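Long-range contacts in ABC transporter substrate-binding protein (Bradyrhizobium japonicum, PDB 4I1D), which probably binds solutes, perhaps polyamines, in the periplasm for an ABC importer, and here holds D-malate: residues S26-L30 with K247-A252; Y105-Y111 with D200-N206; N206-S210 with I265-P269. One frame throughout, in Å; residues are numbered along the deposited sequence.

Contact 1 (S26-L30 with K247-A252)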
loop_
_atom_site.group_PDB
_atom_site.type_symbol
_atom_site.label_atom_id
_atom_site.label_comp_id
_atom_site.label_asym_id
_atom_site.label_seq_id
_atom_site.Cartn_x
_atom_site.Cartn_y
_atom_site.Cartn_z
ATOM N N SER A 26 25.452 -29.141 36.196
ATOM C CA SER A 26 24.136 -29.751 36.384
ATOM C C SER A 26 23.940 -31.014 35.541
ATOM O O SER A 26 23.429 -32.023 36.024
ATOM C CB SER A 26 23.033 -28.742 36.056
ATOM O OG SER A 26 22.988 -27.714 37.028
ATOM N N ALA A 27 24.333 -30.951 34.273
ATOM C CA ALA A 27 24.230 -32.109 33.392
ATOM C C ALA A 27 25.089 -33.268 33.910
ATOM O O ALA A 27 24.707 -34.436 33.817
ATOM C CB ALA A 27 24.638 -31.734 31.977
ATOM N N LYS A 28 26.254 -32.937 34.455
ATOM C CA LYS A 28 27.143 -33.946 35.010
ATOM C C LYS A 28 26.533 -34.565 36.270
ATOM O O LYS A 28 26.478 -35.780 36.404
ATOM C CB LYS A 28 28.523 -33.349 35.306
ATOM C CG LYS A 28 29.568 -34.386 35.724
ATOM C CD LYS A 28 30.984 -33.819 35.736
ATOM C CE LYS A 28 32.016 -34.923 35.990
ATOM N NZ LYS A 28 33.426 -34.421 36.025
ATOM N N LYS A 29 26.056 -33.725 37.182
ATOM C CA LYS A 29 25.437 -34.196 38.418
ATOM C C LYS A 29 24.240 -35.094 38.129
ATOM O O LYS A 29 24.075 -36.146 38.741
ATOM C CB LYS A 29 24.984 -33.010 39.276
ATOM C CG LYS A 29 24.717 -33.346 40.737
ATOM C CD LYS A 29 26.003 -33.740 41.446
ATOM C CE LYS A 29 25.876 -33.640 42.967
ATOM N NZ LYS A 29 26.585 -32.445 43.522
ATOM N N LEU A 30 23.404 -34.668 37.193
ATOM C CA LEU A 30 22.157 -35.369 36.915
ATOM C C LEU A 30 22.359 -36.534 35.959
ATOM O O LEU A 30 21.535 -37.449 35.901
ATOM C CB LEU A 30 21.108 -34.395 36.366
ATOM C CG LEU A 30 20.502 -33.438 37.400
ATOM C CD1 LEU A 30 19.751 -32.294 36.732
ATOM C CD2 LEU A 30 19.591 -34.197 38.363
ATOM N N LYS A 247 13.833 -31.787 37.338
ATOM C CA LYS A 247 15.089 -32.124 38.008
ATOM C C LYS A 247 16.196 -31.112 37.715
ATOM O O LYS A 247 16.949 -30.733 38.613
ATOM C CB LYS A 247 15.545 -33.536 37.631
ATOM C CG LYS A 247 14.611 -34.629 38.120
ATOM C CD LYS A 247 15.017 -35.989 37.560
ATOM C CE LYS A 247 14.121 -37.106 38.090
ATOM N NZ LYS A 247 14.321 -38.386 37.348
ATOM N N PHE A 248 16.291 -30.672 36.464
ATOM C CA PHE A 248 17.295 -29.682 36.098
ATOM C C PHE A 248 17.063 -28.357 36.821
ATOM O O PHE A 248 18.005 -27.698 37.255
ATOM C CB PHE A 248 17.307 -29.440 34.590
ATOM C CG PHE A 248 17.999 -28.172 34.200
ATOM C CD1 PHE A 248 17.268 -27.045 33.856
ATOM C CD2 PHE A 248 19.381 -28.093 34.213
ATOM C CE1 PHE A 248 17.904 -25.868 33.504
ATOM C CE2 PHE A 248 20.022 -26.918 33.866
ATOM C CZ PHE A 248 19.282 -25.802 33.514
ATOM N N LEU A 249 15.804 -27.968 36.939
ATOM C CA LEU A 249 15.462 -26.713 37.591
ATOM C C LEU A 249 16.025 -26.706 39.000
ATOM O O LEU A 249 16.509 -25.690 39.489
ATOM C CB LEU A 249 13.946 -26.532 37.647
ATOM C CG LEU A 249 13.435 -25.285 36.939
ATOM C CD1 LEU A 249 13.875 -25.301 35.486
ATOM C CD2 LEU A 249 11.922 -25.189 37.053
ATOM N N ASN A 250 15.966 -27.855 39.654
ATOM C CA ASN A 250 16.458 -27.945 41.008
ATOM C C ASN A 250 17.979 -27.771 41.089
ATOM O O ASN A 250 18.481 -27.077 41.975
ATOM C CB ASN A 250 16.013 -29.251 41.655
ATOM C CG ASN A 250 16.427 -29.337 43.092
ATOM O OD1 ASN A 250 15.982 -28.539 43.919
ATOM N ND2 ASN A 250 17.287 -30.298 43.408
ATOM N N GLU A 251 18.706 -28.395 40.162
ATOM C CA GLU A 251 20.150 -28.181 40.070
ATOM C C GLU A 251 20.522 -26.755 39.627
ATOM O O GLU A 251 21.579 -26.242 39.993
ATOM C CB GLU A 251 20.806 -29.204 39.135
ATOM C CG GLU A 251 20.973 -30.595 39.744
ATOM C CD GLU A 251 21.669 -30.560 41.100
ATOM O OE1 GLU A 251 22.853 -30.153 41.155
ATOM O OE2 GLU A 251 21.026 -30.927 42.112
ATOM N N ALA A 252 19.662 -26.121 38.836
ATOM C CA ALA A 252 19.986 -24.818 38.274
ATOM C C ALA A 252 19.988 -23.728 39.340
ATOM O O ALA A 252 20.696 -22.730 39.204
ATOM C CB ALA A 252 19.015 -24.457 37.149
#
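Helix segments 26-30 and 247-252 pack with their axes 9.9 Å apart and cross at a steep angle of 123°, between perpendicular and antiparallel. The backbones come nearest at Ser26 and Glu251, whose CA atoms are 5.7 Å apart. Leu30 carries much of the contact. Its CD1 methyl reaches across to the other helix and lies 3.6 Å from Phe248 CA. The same methyl is 3.7 Å from Glu251 CG, and CD2 turns toward the CB of Lys247. Leu30 and Glu251 run alongside one another, each pointing toward the other's helix. The carbon chain of Glu251 thus serves as an apolar surface. It bends at chi2 (-52°), which turns the carboxylate toward Lys29. Glu251 OE1 lies 3.7 Å from Lys29 CG, and the Lys29 chain lies across the carboxylate end of Glu251. The charged ends do not meet: Lys29 NZ is 5.0 Å from Glu251 OE1. Any attraction between them is probably modest. Ser26 sets its CB near the Phe248 ring and its OG 3.4 Å from Glu251 CB. That hydroxyl is hydrogen-bonded to Ile22 O in its own helix. No hydrogen bond joins the two segments. Phe248 continues inward to Phe7, Ile34 and Val59. The contact is helix-helix packing against the beta sheet of one lobe of a periplasmic binding protein, away from the malate site.

Contact 2 (Y105-Y111 with D200-N206). With MLT (D-malate), chain U.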
loop_
_atom_site.group_PDB
_atom_site.type_symbol
_atom_site.label_atom_id
_atom_site.label_comp_id
_atom_site.label_asym_id
_atom_site.label_seq_id
_atom_site.Cartn_x
_atom_site.Cartn_y
_atom_site.Cartn_z
ATOM N N TYR A 105 20.307 -8.748 36.848
ATOM C CA TYR A 105 21.088 -7.778 36.084
ATOM C C TYR A 105 20.511 -6.391 36.276
ATOM O O TYR A 105 19.377 -6.249 36.728
ATOM C CB TYR A 105 21.084 -8.124 34.598
ATOM C CG TYR A 105 19.718 -8.151 33.935
ATOM C CD1 TYR A 105 19.294 -7.114 33.113
ATOM C CD2 TYR A 105 18.866 -9.224 34.113
ATOM C CE1 TYR A 105 18.048 -7.155 32.481
ATOM C CE2 TYR A 105 17.623 -9.269 33.496
ATOM C CZ TYR A 105 17.221 -8.239 32.680
ATOM O OH TYR A 105 15.987 -8.312 32.074
ATOM N N SER A 106 21.282 -5.369 35.912
ATOM C CA SER A 106 20.824 -3.993 36.063
ATOM C C SER A 106 20.904 -3.204 34.767
ATOM O O SER A 106 21.810 -3.412 33.955
ATOM C CB SER A 106 21.636 -3.275 37.139
ATOM O OG SER A 106 21.545 -3.950 38.379
ATOM N N SER A 107 19.942 -2.301 34.583
ATOM C CA SER A 107 20.078 -1.234 33.604
ATOM C C SER A 107 20.691 -0.071 34.361
ATOM O O SER A 107 20.152 0.351 35.368
ATOM C CB SER A 107 18.718 -0.833 33.034
ATOM O OG SER A 107 18.173 -1.885 32.250
ATOM N N VAL A 108 21.828 0.430 33.893
ATOM C CA VAL A 108 22.565 1.448 34.637
ATOM C C VAL A 108 22.930 2.670 33.792
ATOM O O VAL A 108 22.961 2.614 32.558
ATOM C CB VAL A 108 23.861 0.869 35.281
ATOM C CG1 VAL A 108 23.522 -0.138 36.378
ATOM C CG2 VAL A 108 24.754 0.229 34.219
ATOM N N LEU A 109 23.186 3.778 34.476
ATOM C CA LEU A 109 23.804 4.939 33.866
ATOM C C LEU A 109 25.284 4.624 33.603
ATOM O O LEU A 109 26.085 4.500 34.536
ATOM C CB LEU A 109 23.664 6.148 34.802
ATOM C CG LEU A 109 24.295 7.483 34.379
ATOM C CD1 LEU A 109 23.922 7.821 32.958
ATOM C CD2 LEU A 109 23.907 8.637 35.326
ATOM N N ALA A 110 25.629 4.464 32.329
ATOM C CA ALA A 110 27.012 4.264 31.909
ATOM C C ALA A 110 27.512 5.559 31.298
ATOM O O ALA A 110 26.722 6.367 30.789
ATOM C CB ALA A 110 27.122 3.105 30.887
ATOM N N TYR A 111 28.823 5.762 31.352
ATOM C CA TYR A 111 29.396 7.029 30.946
ATOM C C TYR A 111 30.872 6.867 30.592
ATOM O O TYR A 111 31.542 5.982 31.103
ATOM C CB TYR A 111 29.227 8.060 32.065
ATOM C CG TYR A 111 29.947 7.679 33.339
ATOM C CD1 TYR A 111 29.291 6.990 34.355
ATOM C CD2 TYR A 111 31.288 7.993 33.521
ATOM C CE1 TYR A 111 29.949 6.630 35.527
ATOM C CE2 TYR A 111 31.961 7.632 34.684
ATOM C CZ TYR A 111 31.287 6.946 35.679
ATOM O OH TYR A 111 31.953 6.586 36.831
ATOM N N ASP A 200 28.534 9.844 25.127
ATOM C CA ASP A 200 29.323 10.093 26.321
ATOM C C ASP A 200 28.658 9.474 27.542
ATOM O O ASP A 200 29.302 9.243 28.567
ATOM C CB ASP A 200 29.517 11.603 26.520
ATOM C CG ASP A 200 30.204 12.257 25.326
ATOM O OD1 ASP A 200 31.386 11.935 25.074
ATOM O OD2 ASP A 200 29.561 13.078 24.633
HETATM N N MSE A 201 27.364 9.209 27.421
HETATM C CA MSE A 201 26.615 8.593 28.497
HETATM C C MSE A 201 25.358 7.924 27.949
HETATM O O MSE A 201 24.804 8.342 26.923
HETATM C CB MSE A 201 26.256 9.638 29.559
HETATM C CG MSE A 201 24.968 10.385 29.296
HETATM SE SE MSE A 201 24.774 11.925 30.504
HETATM C CE MSE A 201 26.219 13.013 29.765
ATOM N N GLU A 202 24.912 6.877 28.632
ATOM C CA GLU A 202 23.738 6.148 28.180
ATOM C C GLU A 202 23.228 5.238 29.281
ATOM O O GLU A 202 23.933 4.968 30.262
ATOM C CB GLU A 202 24.073 5.307 26.942
ATOM C CG GLU A 202 24.859 4.032 27.259
ATOM C CD GLU A 202 25.166 3.185 26.028
ATOM O OE1 GLU A 202 24.485 3.343 24.985
ATOM O OE2 GLU A 202 26.103 2.359 26.106
HETATM N N MSE A 203 21.991 4.781 29.123
HETATM C CA MSE A 203 21.535 3.644 29.891
HETATM C C MSE A 203 22.026 2.421 29.153
HETATM O O MSE A 203 22.048 2.405 27.925
HETATM C CB MSE A 203 20.019 3.578 29.997
HETATM C CG MSE A 203 19.576 2.314 30.719
HETATM SE SE MSE A 203 17.645 2.089 30.862
HETATM C CE MSE A 203 17.231 3.775 31.696
ATOM N N ALA A 204 22.420 1.403 29.904
ATOM C CA ALA A 204 22.920 0.162 29.330
ATOM C C ALA A 204 22.876 -0.935 30.391
ATOM O O ALA A 204 22.887 -0.658 31.592
ATOM C CB ALA A 204 24.372 0.363 28.823
ATOM N N TRP A 205 22.828 -2.181 29.942
ATOM C CA TRP A 205 22.904 -3.309 30.846
ATOM C C TRP A 205 24.312 -3.403 31.431
ATOM O O TRP A 205 25.308 -3.296 30.707
ATOM C CB TRP A 205 22.485 -4.588 30.110
ATOM C CG TRP A 205 21.001 -4.565 29.711
ATOM C CD1 TRP A 205 19.943 -4.287 30.530
ATOM C CD2 TRP A 205 20.439 -4.846 28.419
ATOM N NE1 TRP A 205 18.761 -4.370 29.831
ATOM C CE2 TRP A 205 19.035 -4.712 28.535
ATOM C CE3 TRP A 205 20.983 -5.209 27.181
ATOM C CZ2 TRP A 205 18.171 -4.912 27.460
ATOM C CZ3 TRP A 205 20.123 -5.410 26.109
ATOM C CH2 TRP A 205 18.733 -5.259 26.256
ATOM N N ASN A 206 24.403 -3.595 32.742
ATOM C CA ASN A 206 25.696 -3.496 33.406
ATOM C C ASN A 206 26.719 -4.478 32.828
ATOM O O ASN A 206 27.911 -4.188 32.790
ATOM C CB ASN A 206 25.555 -3.689 34.911
ATOM C CG ASN A 206 25.278 -5.129 35.280
ATOM O OD1 ASN A 206 24.148 -5.595 35.180
ATOM N ND2 ASN A 206 26.316 -5.846 35.696
HETATM C C1 MLT U . 19.525 -7.720 22.471
HETATM O O1 MLT U . 19.170 -8.679 21.752
HETATM O O2 MLT U . 18.686 -6.833 22.749
HETATM C C2 MLT U . 20.928 -7.645 23.012
HETATM O O3 MLT U . 21.910 -8.143 22.118
HETATM C C3 MLT U . 20.990 -8.463 24.285
HETATM C C4 MLT U . 22.440 -8.575 24.667
HETATM O O4 MLT U . 23.126 -9.522 24.227
HETATM O O5 MLT U . 22.978 -7.725 25.416
#
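The rings of Tyr105 and Trp205 form an offset edge-to-face pair. The edge of Tyr105 turns toward the face of the five-membered ring of Trp205, with centroids 5.5 Å apart and planes at 77°. The closest atoms are Tyr105 CD1 and Trp205 CD1, at 3.9 Å. Ser106 O and the malate atom O2 lie at the indole edge, in its plane. Malate C3 approaches obliquely, 3.7 Å from Trp205 CZ3. The hydroxyl of Ser107 comes to 3.4 Å from Trp205 CD1, but its hydrogen bond is to Gln229. The indole leaves the sheet on the side of Ser107, and its CG, anti to the carbonyl carbon (chi1 -66°), carries the six-membered ring to the malate. Trp184 adds a second edge-to-face partner for this ring.

Beyond the ring pair the two strands join antiparallel. Val108 with Ala204 and Ala110 with Glu202 are hydrogen-bonded pairs. Ser107 with Trp205, Leu109 with Met203 and Tyr111 with Met201 are non-hydrogen-bonded pairs. Val108 N reaches Ala204 O at 2.8 Å in a nearly straight bond (172°). Asn206 extends the ladder beyond the strand. Its N donates to Ser106 O, and its OD1 accepts from Ser106 N at 3.0 Å, with the donor tilted from the carbonyl plane. On the face of Ser107, the selenium of Met203, a selenomethionine, lies 3.8 Å from Ser107 CB. Ala110 and Ala204 meet through their CB atoms on the other face, which helix 187-196 covers beside Glu202. This is the buried central sheet of one lobe of a periplasmic binding protein, with the strand end at Trp205 opening into the malate pocket.

Contact 3 (N206-S210 with I265-P269). With MLT (D-malate), chain U; SO4 (sulfate ion), chain J.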
loop_
_atom_site.group_PDB
_atom_site.type_symbol
_atom_site.label_atom_id
_atom_site.label_comp_id
_atom_site.label_asym_id
_atom_site.label_seq_id
_atom_site.Cartn_x
_atom_site.Cartn_y
_atom_site.Cartn_z
ATOM N N ASN A 206 24.403 -3.595 32.742
ATOM C CA ASN A 206 25.696 -3.496 33.406
ATOM C C ASN A 206 26.719 -4.478 32.828
ATOM O O ASN A 206 27.911 -4.188 32.790
ATOM C CB ASN A 206 25.555 -3.689 34.911
ATOM C CG ASN A 206 25.278 -5.129 35.280
ATOM O OD1 ASN A 206 24.148 -5.595 35.180
ATOM N ND2 ASN A 206 26.316 -5.846 35.696
ATOM N N GLY A 207 26.241 -5.627 32.361
ATOM C CA GLY A 207 27.112 -6.644 31.786
ATOM C C GLY A 207 27.798 -6.219 30.499
ATOM O O GLY A 207 28.944 -6.601 30.248
ATOM N N ARG A 208 27.102 -5.425 29.684
ATOM C CA ARG A 208 27.662 -4.907 28.437
ATOM C C ARG A 208 28.724 -3.850 28.718
ATOM O O ARG A 208 29.730 -3.769 28.020
ATOM C CB ARG A 208 26.565 -4.316 27.548
ATOM C CG ARG A 208 25.759 -5.354 26.755
ATOM C CD ARG A 208 26.621 -6.000 25.663
ATOM N NE ARG A 208 25.873 -6.964 24.862
ATOM C CZ ARG A 208 26.402 -7.663 23.863
ATOM N NH1 ARG A 208 27.679 -7.488 23.542
ATOM N NH2 ARG A 208 25.660 -8.530 23.184
ATOM N N VAL A 209 28.504 -3.046 29.750
ATOM C CA VAL A 209 29.467 -2.012 30.093
ATOM C C VAL A 209 30.734 -2.603 30.673
ATOM O O VAL A 209 31.832 -2.260 30.250
ATOM C CB VAL A 209 28.906 -1.020 31.119
ATOM C CG1 VAL A 209 29.942 0.064 31.414
ATOM C CG2 VAL A 209 27.619 -0.422 30.609
ATOM N N SER A 210 30.581 -3.484 31.655
ATOM C CA SER A 210 31.740 -4.102 32.276
ATOM C C SER A 210 32.565 -4.802 31.201
ATOM O O SER A 210 33.795 -4.745 31.221
ATOM C CB SER A 210 31.311 -5.097 33.350
ATOM O OG SER A 210 30.348 -5.992 32.828
ATOM N N ILE A 265 30.637 -13.886 35.017
ATOM C CA ILE A 265 29.958 -12.753 34.422
ATOM C C ILE A 265 29.384 -11.871 35.521
ATOM O O ILE A 265 29.076 -12.348 36.612
ATOM C CB ILE A 265 28.866 -13.208 33.430
ATOM C CG1 ILE A 265 28.463 -12.053 32.508
ATOM C CG2 ILE A 265 27.673 -13.832 34.173
ATOM C CD1 ILE A 265 27.582 -12.478 31.359
ATOM N N ASP A 266 29.269 -10.584 35.221
ATOM C CA ASP A 266 28.874 -9.568 36.190
ATOM C C ASP A 266 27.365 -9.554 36.485
ATOM O O ASP A 266 26.736 -8.493 36.498
ATOM C CB ASP A 266 29.324 -8.193 35.680
ATOM C CG ASP A 266 29.256 -7.126 36.748
ATOM O OD1 ASP A 266 29.478 -7.468 37.933
ATOM O OD2 ASP A 266 28.979 -5.951 36.407
ATOM N N TYR A 267 26.778 -10.724 36.709
ATOM C CA TYR A 267 25.367 -10.792 37.068
ATOM C C TYR A 267 25.233 -11.436 38.432
ATOM O O TYR A 267 26.124 -12.164 38.864
ATOM C CB TYR A 267 24.567 -11.548 36.007
ATOM C CG TYR A 267 24.559 -10.820 34.678
ATOM C CD1 TYR A 267 24.462 -9.435 34.634
ATOM C CD2 TYR A 267 24.675 -11.508 33.468
ATOM C CE1 TYR A 267 24.466 -8.746 33.421
ATOM C CE2 TYR A 267 24.681 -10.820 32.241
ATOM C CZ TYR A 267 24.576 -9.437 32.231
ATOM O OH TYR A 267 24.575 -8.735 31.038
ATOM N N GLY A 268 24.137 -11.140 39.122
ATOM C CA GLY A 268 23.928 -11.642 40.466
ATOM C C GLY A 268 23.193 -12.964 40.443
ATOM O O GLY A 268 22.457 -13.246 39.495
ATOM N N PRO A 269 23.382 -13.783 41.489
ATOM C CA PRO A 269 22.700 -15.082 41.536
ATOM C C PRO A 269 21.206 -14.917 41.830
ATOM O O PRO A 269 20.847 -14.155 42.729
ATOM C CB PRO A 269 23.406 -15.809 42.697
ATOM C CG PRO A 269 23.848 -14.715 43.613
ATOM C CD PRO A 269 24.133 -13.497 42.725
HETATM C C1 MLT U . 19.525 -7.720 22.471
HETATM O O1 MLT U . 19.170 -8.679 21.752
HETATM O O2 MLT U . 18.686 -6.833 22.749
HETATM C C2 MLT U . 20.928 -7.645 23.012
HETATM O O3 MLT U . 21.910 -8.143 22.118
HETATM C C3 MLT U . 20.990 -8.463 24.285
HETATM C C4 MLT U . 22.440 -8.575 24.667
HETATM O O4 MLT U . 23.126 -9.522 24.227
HETATM O O5 MLT U . 22.978 -7.725 25.416
HETATM S S SO4 J . 32.598 -9.375 33.929
HETATM O O1 SO4 J . 33.013 -10.684 34.431
HETATM O O2 SO4 J . 31.170 -9.395 33.630
HETATM O O3 SO4 J . 32.875 -8.366 34.950
HETATM O O4 SO4 J . 33.333 -9.054 32.707
#
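The D-malate pocket includes Arg208, in the first turn of helix 206-214, and the loop 265-269 packs against the start of that helix. The joint between them is made by Asn206 and Asp266. Asn206 ND2 donates to Asp266 O at 2.8 Å, with the acceptor in the amide plane and the donor in the carbonyl plane. It also donates to Asp266 OD2 at 2.8 Å, a more bent bond (136°). There the carboxylate oxygen is met from above its own plane, and the amide and carboxylate planes stand 75° apart. Asp266 is the centre of an inverse gamma turn. Its CG is anti to the backbone N (chi1 -166°), which brings the carboxylate to the same amide nitrogen as its own carbonyl.

Tyr267 lies across the helix start. Its ring edge faces Asn206 OD1, with the amide and ring planes nearly perpendicular. Its OH packs directly on Gly207 CA at 3.4 Å, in the place a side chain would occupy. Ser210 OG lies 3.7 Å from Asp266 CB. A sulfate, probably from the crystallisation liquor, receives a weak bond from Asp266 N.

The CB of Arg208 is directed away from the loop, and the bent chain reaches the malate. Its NE donates to malate O5 at 3.0 Å and its NH2 to malate O4 at 2.9 Å. These bonds meet both oxygens of one carboxylate at the guanidinium edge, the carboxylate somewhat twisted from its plane. Arg208 NH1 forms a salt bridge with Asp37 of a second subunit. The two ND2 bonds of Asn206, with OD1 accepting from Ser106 N, should fix the rotation of the amide. The positive charge of Arg208 probably helps to draw in an anion.

Overall arrangement
Contact 2 is the most buried of the three, contact 3 is partly buried at the ligand pocket, and contact 1 lies far out, on the opposite side of the chain's centre from contact 2. Contacts 2 and 3 share Asn206, since strand 201-205 leads straight into helix 206-214. They also touch directly, as Val209 packs on Ala110 and Ala204 and Tyr105 packs on Tyr267. Both reach the malate. Contact 1 touches neither; its centre is 33 Å from that of contact 2. The chemistry differs accordingly: carbon packing with no crossing hydrogen bond in contact 1, a backbone ladder in contact 2, and polar side-chain bonds in contact 3.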